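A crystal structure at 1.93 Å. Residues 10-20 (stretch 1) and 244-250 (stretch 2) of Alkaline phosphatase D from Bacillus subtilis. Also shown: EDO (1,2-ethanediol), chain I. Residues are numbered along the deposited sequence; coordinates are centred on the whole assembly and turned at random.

Stretch 1, residues 10-20: TLGVASGDPLS
Stretch 2 244-250: EHMPLRI

The two stretches run nearly the same way, their end-to-end directions 16° apart, and bury 408 Å² between them. They lie 9.0 Å apart from Leu11 CA to His245 CA, close to 4.9 Å from Gly16 CA to Pro247 CA, and reopen to 6.2 Å from Asp17 CA to Leu248 CA. Extended backbone carries Ala14 to Gly16 (phi/psi -158/161, -139/161, -173/176); Asp17 then turns at 44/54. In the second stretch, helix precedes an irregular segment in which Leu248 N donates to Met246 O at 2.8 Å and Pro247 sits at -81/73.

No backbone-to-backbone hydrogen bond crosses the gap; the narrow part is packing. Gly16 makes it possible: an ideal CB there would lie 2.6 Å from Pro247 CG, a clash. Gly16 N lies 3.6 Å from Pro247 CB, and Ser15 O 3.5 Å from Pro247 CG. Ala14 CB adds a looser apolar contact, 4.4 Å from Pro247 CG. Farther back, Leu11 (m, t) sets Leu11 CD1 3.9 Å from His245 CD2, at the ring edge; both His245 nitrogens are satisfied elsewhere in the structure.

Polarity is concentrated at Arg249 (m, t, t, chi4 -93°). Its guanidinium grips one carbonyl: Arg249 NE and Arg249 NH2 both donate to Asp17 O, at 3.1 and 2.8 Å, with bent angles of 137° and 144°. Arg249 NH1 and NH2 also bond just beyond the stretches. Leu19 (m, t) covers one guanidinium face, Leu19 CG 3.5 Å from Arg249 NH2.

The Asp17 carboxylate (chi1 -83°, chi2 22°) does not pair with that guanidinium. Asp17 OD2 instead accepts from a water at 2.6 Å, and the same water accepts from Arg249 N at 2.9 Å, bridging the stretches; it also hydrogen-bonds EDO O2 at 3.1 Å. Ethanediol, probably from the crystallisation liquor, donates through EDO O2 to Asp17 OD2 at 2.7 Å. Asp17 OD1 is satisfied elsewhere in the structure.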

# COMPACT_ATOMS: atom_id res chain seq x y z
N THR A 10 -7.02 20.01 -9.10
CA THR A 10 -6.28 20.27 -7.87
C THR A 10 -5.68 18.99 -7.28
O THR A 10 -4.80 19.05 -6.43
CB THR A 10 -7.22 20.88 -6.80
OG1 THR A 10 -8.36 19.99 -6.65
CG2 THR A 10 -7.73 22.31 -7.24
N LEU A 11 -6.21 17.84 -7.69
CA LEU A 11 -5.70 16.54 -7.19
C LEU A 11 -4.83 15.85 -8.23
O LEU A 11 -4.47 14.67 -8.08
CB LEU A 11 -6.86 15.62 -6.82
CG LEU A 11 -7.82 16.26 -5.81
CD1 LEU A 11 -8.84 15.23 -5.37
CD2 LEU A 11 -7.10 16.86 -4.63
N GLY A 12 -4.50 16.60 -9.28
CA GLY A 12 -3.63 16.09 -10.34
C GLY A 12 -4.25 14.99 -11.16
O GLY A 12 -5.47 14.94 -11.39
N VAL A 13 -3.38 14.09 -11.62
CA VAL A 13 -3.76 12.98 -12.45
C VAL A 13 -3.08 11.71 -11.94
O VAL A 13 -2.19 11.76 -11.08
CB VAL A 13 -3.40 13.23 -13.94
CG1 VAL A 13 -4.09 14.52 -14.49
CG2 VAL A 13 -1.85 13.27 -14.15
N ALA A 14 -3.51 10.57 -12.45
CA ALA A 14 -2.94 9.29 -12.04
C ALA A 14 -3.21 8.28 -13.12
O ALA A 14 -4.09 8.47 -13.97
CB ALA A 14 -3.52 8.80 -10.67
N SER A 15 -2.45 7.19 -13.09
CA SER A 15 -2.70 6.05 -13.95
C SER A 15 -2.49 4.76 -13.18
O SER A 15 -1.82 4.72 -12.15
CB SER A 15 -1.80 6.06 -15.21
OG SER A 15 -0.44 5.78 -14.87
N GLY A 16 -3.05 3.69 -13.68
CA GLY A 16 -3.00 2.46 -12.92
C GLY A 16 -3.51 1.22 -13.59
O GLY A 16 -4.00 1.24 -14.71
N ASP A 17 -3.36 0.13 -12.86
CA ASP A 17 -3.81 -1.18 -13.29
C ASP A 17 -3.46 -1.46 -14.74
O ASP A 17 -4.33 -1.84 -15.53
CB ASP A 17 -5.31 -1.33 -13.01
CG ASP A 17 -5.58 -1.75 -11.58
OD1 ASP A 17 -4.70 -1.51 -10.71
OD2 ASP A 17 -6.68 -2.32 -11.32
N PRO A 18 -2.19 -1.33 -15.07
CA PRO A 18 -1.77 -1.54 -16.46
C PRO A 18 -1.91 -2.98 -16.85
O PRO A 18 -1.67 -3.87 -16.00
CB PRO A 18 -0.29 -1.12 -16.45
CG PRO A 18 0.16 -1.34 -15.10
CD PRO A 18 -1.04 -1.01 -14.22
N LEU A 19 -2.32 -3.20 -18.10
CA LEU A 19 -2.27 -4.49 -18.77
C LEU A 19 -1.41 -4.31 -20.03
O LEU A 19 -0.85 -3.24 -20.26
CB LEU A 19 -3.67 -4.98 -19.14
CG LEU A 19 -4.60 -5.32 -17.95
CD1 LEU A 19 -6.01 -5.65 -18.43
CD2 LEU A 19 -4.03 -6.43 -17.09
N SER A 20 -1.28 -5.35 -20.85
CA SER A 20 -0.39 -5.25 -22.01
C SER A 20 -0.94 -4.36 -23.12
O SER A 20 -0.18 -3.89 -23.96
CB SER A 20 -0.01 -6.64 -22.55
OG SER A 20 -1.11 -7.30 -23.09
N GLU A 244 -13.37 6.34 -6.06
CA GLU A 244 -13.44 7.66 -6.71
C GLU A 244 -12.03 8.25 -6.86
O GLU A 244 -11.78 8.99 -7.79
CB GLU A 244 -14.36 8.61 -5.94
CG GLU A 244 -15.84 8.21 -6.07
CD GLU A 244 -16.79 8.90 -5.13
OE1 GLU A 244 -16.32 9.54 -4.17
OE2 GLU A 244 -18.04 8.77 -5.35
N HIS A 245 -11.12 7.95 -5.94
CA HIS A 245 -9.80 8.57 -5.95
C HIS A 245 -8.66 7.69 -6.45
O HIS A 245 -7.52 8.12 -6.46
CB HIS A 245 -9.47 9.16 -4.58
CG HIS A 245 -10.34 10.32 -4.23
ND1 HIS A 245 -11.61 10.17 -3.73
CD2 HIS A 245 -10.15 11.65 -4.39
CE1 HIS A 245 -12.16 11.36 -3.59
NE2 HIS A 245 -11.29 12.28 -3.98
N MET A 246 -8.96 6.48 -6.89
CA MET A 246 -7.91 5.53 -7.28
C MET A 246 -8.06 5.07 -8.72
O MET A 246 -9.18 4.86 -9.20
CB MET A 246 -7.93 4.32 -6.36
CG MET A 246 -7.48 4.60 -4.96
SD MET A 246 -5.79 5.26 -4.87
CE MET A 246 -5.52 5.45 -3.15
N PRO A 247 -6.93 4.84 -9.40
CA PRO A 247 -6.96 4.42 -10.80
C PRO A 247 -7.23 2.93 -10.96
O PRO A 247 -6.33 2.16 -11.32
CB PRO A 247 -5.57 4.79 -11.30
CG PRO A 247 -4.71 4.57 -10.13
CD PRO A 247 -5.55 5.03 -8.93
N LEU A 248 -8.47 2.54 -10.69
CA LEU A 248 -8.94 1.16 -10.74
C LEU A 248 -9.83 0.92 -11.95
O LEU A 248 -10.45 1.83 -12.47
CB LEU A 248 -9.73 0.87 -9.46
CG LEU A 248 -8.94 1.00 -8.15
CD1 LEU A 248 -9.83 0.81 -6.93
CD2 LEU A 248 -7.77 -0.01 -8.07
N ARG A 249 -9.92 -0.33 -12.38
CA ARG A 249 -10.81 -0.71 -13.47
C ARG A 249 -12.26 -0.85 -13.00
O ARG A 249 -12.52 -0.86 -11.82
CB ARG A 249 -10.32 -2.00 -14.12
CG ARG A 249 -9.02 -1.77 -14.85
CD ARG A 249 -8.51 -2.98 -15.55
NE ARG A 249 -7.22 -2.68 -16.19
CZ ARG A 249 -7.06 -2.27 -17.45
NH1 ARG A 249 -8.09 -2.09 -18.25
NH2 ARG A 249 -5.85 -2.04 -17.91
N ILE A 250 -13.19 -0.93 -13.95
CA ILE A 250 -14.63 -0.88 -13.63
C ILE A 250 -15.12 -2.10 -12.80
O ILE A 250 -16.07 -2.01 -12.01
CB ILE A 250 -15.47 -0.68 -14.94
CG1 ILE A 250 -16.90 -0.21 -14.60
CG2 ILE A 250 -15.46 -1.95 -15.79
CD1 ILE A 250 -16.94 1.14 -13.87
C1 EDO I . -5.58 -5.22 -14.05
O1 EDO I . -4.25 -4.69 -14.04
C2 EDO I . -6.17 -5.19 -12.65
O2 EDO I . -7.45 -4.55 -12.67
O HOH W 1 -9.16 -2.69 -10.79